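PDB 1U5K: DNA repair protein RecO from Deinococcus radiodurans, which probably takes part in DNA repair and in recombination by the RecF pathway, and carries a bound zinc ion. Local coordinates for residues A[54-59]-A[74-79]; A[100-105]-A[139-144]; A[154-159]-A[171-176]. One frame throughout, in Å; residues are numbered along the deposited sequence.

Contact 1 (A[54-59]-A[74-79]); sequences HHVGVQ and AVLEGA
L76 lays its CD1 methyl over one face of the H54 imidazole, 3.9 Å from the ring centroid and 28° off the ring normal, a CH-pi contact between two side chains that cross obliquely. With CG of the leucine anti to its backbone N, the second torsion (chi2 69°) puts CD1 over the ring. The CB of A79 also approaches the imidazole, while ND1 is hydrogen-bonded to the carbonyl O of S49, a bond that helps set the ring's rotation. An alanine at H54 would probably leave the CD1 methyl of L76 without the ring it packs on and S49 O without its imidazole donor. The backbones carrying these groups form the antiparallel beta hairpin of strands 55-61 and 69-78, part of the N-terminal OB-fold region of RecO. Its register slips by one at a classic beta bulge, where E77 and G78 together face H55: H55 N donates to G78 O at 2.9 Å, and E77 N to H55 O at 2.9 Å. Beyond the bulge G57 and V75 exchange two backbone bonds. The extended side chain of E77 points toward the neighbouring strand, where OE2 lies 3.3 Å from G57 CA; a CB at that glycine would collide with the carboxylate as placed. The other oxygen, OE1, sits 3.5 Å from CD2 of H55, with ring and carboxylate planes 36° apart. S9 OG on strand 5-17 bonds to both E77 OE1 and H55 NE2, tying the pair together. On the opposite sheet face, V58 CG1 meets A74 CB at 4.0 Å.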
# COMPACT_ATOMS: atom_id res chain seq x y z
N HIS A 54 11.50 16.86 -6.19
CA HIS A 54 12.27 17.79 -6.99
C HIS A 54 11.54 18.11 -8.29
O HIS A 54 10.93 17.23 -8.89
CB HIS A 54 13.63 17.17 -7.33
CG HIS A 54 14.61 17.17 -6.20
ND1 HIS A 54 15.88 16.65 -6.34
CD2 HIS A 54 14.54 17.67 -4.95
CE1 HIS A 54 16.54 16.81 -5.21
NE2 HIS A 54 15.76 17.45 -4.36
N HIS A 55 11.58 19.38 -8.70
CA HIS A 55 11.11 19.79 -10.03
C HIS A 55 12.35 19.68 -10.91
O HIS A 55 13.34 20.37 -10.67
CB HIS A 55 10.54 21.22 -10.01
CG HIS A 55 9.82 21.62 -11.27
ND1 HIS A 55 8.67 22.38 -11.25
CD2 HIS A 55 10.05 21.34 -12.57
CE1 HIS A 55 8.24 22.57 -12.48
NE2 HIS A 55 9.06 21.93 -13.31
N VAL A 56 12.31 18.77 -11.88
CA VAL A 56 13.43 18.53 -12.77
C VAL A 56 13.07 18.78 -14.23
O VAL A 56 11.92 18.63 -14.63
CB VAL A 56 13.99 17.11 -12.62
CG1 VAL A 56 14.46 16.90 -11.20
CG2 VAL A 56 12.96 16.05 -13.04
N GLY A 57 14.07 19.18 -15.01
CA GLY A 57 14.03 19.19 -16.46
C GLY A 57 14.80 17.98 -16.94
O GLY A 57 15.89 17.67 -16.46
N VAL A 58 14.18 17.23 -17.84
CA VAL A 58 14.76 15.98 -18.33
C VAL A 58 14.65 15.94 -19.84
O VAL A 58 13.64 16.34 -20.42
CB VAL A 58 14.06 14.71 -17.79
CG1 VAL A 58 14.39 14.49 -16.33
CG2 VAL A 58 12.56 14.73 -18.00
N GLN A 59 15.71 15.44 -20.47
CA GLN A 59 15.65 15.03 -21.86
C GLN A 59 15.43 13.52 -21.88
O GLN A 59 16.22 12.75 -21.35
CB GLN A 59 16.94 15.40 -22.58
CG GLN A 59 16.95 15.06 -24.05
CD GLN A 59 18.16 15.63 -24.74
OE1 GLN A 59 18.09 16.74 -25.26
NE2 GLN A 59 19.28 14.92 -24.68
N ALA A 74 19.29 15.28 -16.98
CA ALA A 74 18.39 15.76 -15.94
C ALA A 74 19.03 16.96 -15.26
O ALA A 74 20.21 16.92 -14.90
CB ALA A 74 18.10 14.65 -14.94
N VAL A 75 18.24 18.01 -15.09
CA VAL A 75 18.70 19.26 -14.51
C VAL A 75 17.72 19.66 -13.40
O VAL A 75 16.51 19.75 -13.63
CB VAL A 75 18.75 20.32 -15.63
CG1 VAL A 75 18.71 21.74 -15.07
CG2 VAL A 75 20.01 20.10 -16.46
N LEU A 76 18.23 19.91 -12.20
CA LEU A 76 17.40 20.36 -11.10
C LEU A 76 16.91 21.80 -11.31
O LEU A 76 17.70 22.73 -11.44
CB LEU A 76 18.15 20.17 -9.79
CG LEU A 76 17.42 20.57 -8.51
CD1 LEU A 76 16.27 19.61 -8.28
CD2 LEU A 76 18.40 20.57 -7.35
N GLU A 77 15.59 21.99 -11.36
CA GLU A 77 14.98 23.29 -11.58
C GLU A 77 14.39 23.94 -10.34
O GLU A 77 14.13 25.14 -10.30
CB GLU A 77 13.90 23.19 -12.66
CG GLU A 77 14.53 22.81 -13.99
CD GLU A 77 13.56 22.61 -15.14
OE1 GLU A 77 12.32 22.60 -14.94
OE2 GLU A 77 14.06 22.47 -16.27
N GLY A 78 14.17 23.15 -9.29
CA GLY A 78 13.42 23.60 -8.14
C GLY A 78 13.46 22.52 -7.09
O GLY A 78 13.29 21.33 -7.38
N ALA A 79 13.76 22.94 -5.86
CA ALA A 79 13.70 22.06 -4.71
C ALA A 79 13.04 22.80 -3.55
O ALA A 79 12.98 24.02 -3.54
CB ALA A 79 15.09 21.56 -4.35

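Contact 2 (A[100-105]-A[139-144]); sequences DALFQE and KLLGLA
F103 and L102 receive the methyl of A144 between them, its CB lying 3.6 Å from F103 CE2 and 3.7 Å from L102 CG. This is apolar packing between the C-terminal ends of two helices, 86-102 and 129-141, in the helical part of RecO, and no hydrogen bond crosses it. Over the phenylalanine ring the methyl makes a CH-pi contact, 4.0 Å from the centroid and 25° off the normal, displaced toward the rim. At the ring's edge, near its plane, the carbonyl O of L143 comes within 3.5 Å of CE2, so that the aromatic C-H edge faces a main-chain oxygen. L140 crosses the phenylalanine side chain at about a right angle, bringing CD2 to 4.0 Å from F103 CE1. The branches of L102 divide their work: CD1 meets CD2 of L141, again at about a right angle, whereas CD2 lies 3.9 Å from CB of L140. Its CG is anti to the backbone N (chi1 171°), which puts CG beside the methyl of A144.

Around this first shell, neighbouring helices and the turn after helix 129-141 hold the groups in place. F103 is the first residue to leave helical geometry after helix 86-102; its ring makes an edge-to-face contact with F108, and its side chain touches A112 of helix 110-125. That helix also packs on L140 through L115, while L218 and V222 of helix 211-225 back L141. One turn of chain brings A144 into place: L143 N donates to L140 O, and A144 N makes a weak bond to L141 O. The oxygen of L140 has an apolar neighbour as well, lying 3.7 Å from CD2 of L102.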
# COMPACT_ATOMS: atom_id res chain seq x y z
N ASP A 100 -1.40 10.56 -8.09
CA ASP A 100 -1.13 9.49 -9.03
C ASP A 100 -2.29 8.52 -9.10
O ASP A 100 -2.56 7.97 -10.15
CB ASP A 100 0.11 8.69 -8.64
CG ASP A 100 0.61 7.79 -9.76
OD1 ASP A 100 0.61 8.16 -10.94
OD2 ASP A 100 0.99 6.64 -9.51
N ALA A 101 -2.95 8.33 -7.96
CA ALA A 101 -4.06 7.41 -7.85
C ALA A 101 -5.33 8.01 -8.43
O ALA A 101 -6.16 7.29 -8.98
CB ALA A 101 -4.26 7.05 -6.41
N LEU A 102 -5.45 9.33 -8.33
CA LEU A 102 -6.71 9.99 -8.65
C LEU A 102 -6.89 10.15 -10.16
O LEU A 102 -7.99 9.99 -10.68
CB LEU A 102 -6.84 11.32 -7.91
CG LEU A 102 -8.01 12.22 -8.32
CD1 LEU A 102 -9.29 11.58 -7.85
CD2 LEU A 102 -7.88 13.62 -7.75
N PHE A 103 -5.80 10.48 -10.84
CA PHE A 103 -5.79 10.75 -12.27
C PHE A 103 -5.33 9.51 -13.03
O PHE A 103 -4.20 9.06 -12.87
CB PHE A 103 -4.82 11.90 -12.55
CG PHE A 103 -5.29 13.22 -12.02
CD1 PHE A 103 -4.97 13.62 -10.73
CD2 PHE A 103 -6.08 14.05 -12.80
CE1 PHE A 103 -5.43 14.84 -10.25
CE2 PHE A 103 -6.54 15.28 -12.32
CZ PHE A 103 -6.23 15.66 -11.04
N GLN A 104 -6.20 8.96 -13.87
CA GLN A 104 -5.83 7.88 -14.78
C GLN A 104 -5.05 8.43 -15.96
O GLN A 104 -5.00 9.65 -16.17
CB GLN A 104 -7.09 7.18 -15.31
CG GLN A 104 -8.04 6.73 -14.23
CD GLN A 104 -7.30 6.00 -13.13
OE1 GLN A 104 -7.11 6.53 -12.03
NE2 GLN A 104 -6.85 4.79 -13.43
N GLU A 105 -4.43 7.53 -16.72
CA GLU A 105 -3.59 7.91 -17.85
C GLU A 105 -4.41 8.77 -18.80
O GLU A 105 -5.57 8.46 -19.04
CB GLU A 105 -3.05 6.67 -18.56
N LYS A 139 -9.63 19.93 -3.85
CA LYS A 139 -9.56 20.73 -5.06
C LYS A 139 -9.22 19.93 -6.30
O LYS A 139 -9.80 20.15 -7.35
CB LYS A 139 -8.60 21.91 -4.92
CG LYS A 139 -8.80 22.96 -5.98
CD LYS A 139 -9.88 23.98 -5.66
CE LYS A 139 -10.04 24.97 -6.82
NZ LYS A 139 -11.34 25.66 -6.83
N LEU A 140 -8.30 18.98 -6.17
CA LEU A 140 -7.93 18.15 -7.31
C LEU A 140 -9.10 17.29 -7.79
O LEU A 140 -9.12 16.90 -8.94
CB LEU A 140 -6.72 17.26 -7.00
CG LEU A 140 -5.37 17.95 -6.89
CD1 LEU A 140 -4.34 17.20 -6.03
CD2 LEU A 140 -4.82 18.28 -8.26
N LEU A 141 -10.05 16.94 -6.93
CA LEU A 141 -11.25 16.24 -7.39
C LEU A 141 -11.96 16.93 -8.55
O LEU A 141 -12.52 16.26 -9.43
CB LEU A 141 -12.25 16.03 -6.25
CG LEU A 141 -11.78 15.33 -4.97
CD1 LEU A 141 -12.87 15.32 -3.90
CD2 LEU A 141 -11.40 13.92 -5.32
N GLY A 142 -11.97 18.26 -8.55
CA GLY A 142 -12.57 19.03 -9.62
C GLY A 142 -11.87 18.93 -10.96
O GLY A 142 -12.46 19.32 -11.97
N LEU A 143 -10.63 18.45 -11.01
CA LEU A 143 -9.92 18.38 -12.27
C LEU A 143 -9.82 16.97 -12.84
O LEU A 143 -9.31 16.76 -13.93
CB LEU A 143 -8.51 18.94 -12.08
CG LEU A 143 -8.42 20.37 -11.58
CD1 LEU A 143 -6.97 20.72 -11.26
CD2 LEU A 143 -9.00 21.33 -12.60
N ALA A 144 -10.35 16.01 -12.09
CA ALA A 144 -10.14 14.61 -12.40
C ALA A 144 -11.44 14.05 -12.96
O ALA A 144 -12.40 14.80 -13.16
CB ALA A 144 -9.66 13.90 -11.13

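Contact 3 (A[154-159]-A[171-176]); sequences ARCGAP and LLCSKC. With ZN (zinc ion), chain C.
The guanidinium of R155 meets the sulphur of C176 at its edge and in its plane: NH1 donates to SG over 3.4 Å, with an N-H...S angle of 155° and the sulphur just 1° out of plane. The acceptor is a ligand of the zinc ion, so this is a second-shell bond in a Cys4 zinc site built from two CxxC pairs, C153 with C156 and C173 with C176, as in zinc ribbons. R155 gets there with CG anti to its backbone N (chi1 177°) and a chain extended as far as NE, running CB, CG and CD past the same sulphur. The positive group would probably offset part of the negative charge of the four thiolates around the zinc.

Across the two segments the metal is held by SG of C156 at 2.3 Å, SG of C173 at 2.3 Å and SG of C176 at 2.4 Å, and C153 completes the set. The C156 sulphur also accepts a nearly straight bond from A158 N, after the turn through G157, whose backbone angles would jam a CB against the preceding carbonyl O. C173 SG takes a weaker one from C176 N.

Beside the site, CD2 of L172 packs against the 154-155 backbone, 4.0 Å from R155 CB, and its side chain also touches C153. Main chain joins main chain where A154 N donates to L171 O at 2.9 Å.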
# COMPACT_ATOMS: atom_id res chain seq x y z
N ALA A 154 -27.55 11.22 -2.09
CA ALA A 154 -27.05 10.23 -3.03
C ALA A 154 -28.04 9.08 -3.20
O ALA A 154 -27.95 8.34 -4.17
CB ALA A 154 -25.71 9.70 -2.54
N ARG A 155 -28.99 8.92 -2.28
CA ARG A 155 -29.94 7.82 -2.40
C ARG A 155 -31.27 8.27 -3.01
O ARG A 155 -31.67 7.74 -4.04
CB ARG A 155 -30.13 7.16 -1.03
CG ARG A 155 -31.15 6.05 -0.97
CD ARG A 155 -31.03 5.18 0.25
NE ARG A 155 -31.96 4.05 0.37
CZ ARG A 155 -33.14 4.09 0.99
NH1 ARG A 155 -33.60 5.23 1.46
NH2 ARG A 155 -33.87 3.00 1.15
N CYS A 156 -31.98 9.20 -2.38
CA CYS A 156 -33.31 9.60 -2.83
C CYS A 156 -33.36 10.89 -3.63
O CYS A 156 -34.40 11.22 -4.21
CB CYS A 156 -34.23 9.76 -1.63
SG CYS A 156 -33.98 11.25 -0.66
N GLY A 157 -32.30 11.69 -3.59
CA GLY A 157 -32.22 12.89 -4.39
C GLY A 157 -32.65 14.17 -3.70
O GLY A 157 -32.59 15.21 -4.35
N ALA A 158 -33.09 14.10 -2.45
CA ALA A 158 -33.48 15.28 -1.68
C ALA A 158 -32.40 16.36 -1.60
O ALA A 158 -31.21 16.08 -1.44
CB ALA A 158 -33.94 14.94 -0.28
N PRO A 159 -32.83 17.60 -1.76
CA PRO A 159 -31.90 18.73 -1.79
C PRO A 159 -31.17 18.96 -0.48
O PRO A 159 -31.71 18.76 0.61
CB PRO A 159 -32.76 19.93 -2.23
CG PRO A 159 -34.14 19.43 -2.35
CD PRO A 159 -34.23 17.96 -2.04
N LEU A 171 -23.14 12.44 0.16
CA LEU A 171 -23.94 12.85 1.32
C LEU A 171 -25.38 12.31 1.24
O LEU A 171 -25.92 12.14 0.16
CB LEU A 171 -24.00 14.37 1.37
CG LEU A 171 -22.67 15.13 1.48
CD1 LEU A 171 -22.97 16.58 1.21
CD2 LEU A 171 -22.03 14.95 2.84
N LEU A 172 -25.98 12.05 2.39
CA LEU A 172 -27.34 11.52 2.52
C LEU A 172 -28.21 12.51 3.28
O LEU A 172 -27.72 13.24 4.14
CB LEU A 172 -27.35 10.20 3.28
CG LEU A 172 -26.64 9.06 2.56
CD1 LEU A 172 -26.53 7.85 3.49
CD2 LEU A 172 -27.31 8.76 1.23
N CYS A 173 -29.52 12.51 2.99
CA CYS A 173 -30.47 13.30 3.77
C CYS A 173 -30.77 12.63 5.10
O CYS A 173 -30.45 11.46 5.33
CB CYS A 173 -31.77 13.56 2.99
SG CYS A 173 -32.83 12.10 2.83
N SER A 174 -31.45 13.37 5.96
CA SER A 174 -31.79 12.92 7.31
C SER A 174 -32.66 11.66 7.27
O SER A 174 -32.56 10.82 8.16
CB SER A 174 -32.45 14.04 8.12
OG SER A 174 -33.76 14.32 7.64
N LYS A 175 -33.43 11.46 6.21
CA LYS A 175 -34.27 10.28 6.11
C LYS A 175 -33.53 9.04 5.63
O LYS A 175 -33.85 7.95 6.07
CB LYS A 175 -35.47 10.56 5.19
CG LYS A 175 -36.42 11.66 5.66
CD LYS A 175 -37.29 11.34 6.86
CE LYS A 175 -38.42 12.37 7.05
NZ LYS A 175 -39.75 11.94 6.44
N CYS A 176 -32.50 9.18 4.80
CA CYS A 176 -31.76 8.04 4.28
C CYS A 176 -30.60 7.67 5.19
O CYS A 176 -30.11 6.55 5.15
CB CYS A 176 -31.28 8.36 2.86
SG CYS A 176 -32.60 8.45 1.64
ZN ZN C . -32.45 10.76 0.97

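In the fold
The three contacts follow one another along the chain without overlapping, each closing before the next opens, and they sample separate parts of the fold. Contact 1 belongs to the N-terminal region of RecO, whereas contacts 2 and 3 both lie in the C-terminal region. Contact 2 lies closest to the middle, with its centre about 8 Å from that of the chain. Strand 69-78 is followed directly by helix 86-102, yet contacts 1 and 2 remain about 14 Å apart at their nearest atoms. Contact 3, which holds the zinc site, comes within about 11 Å of contact 2 at their nearest atoms and lies across the chain's centre from contact 1, their centres about 48 Å apart.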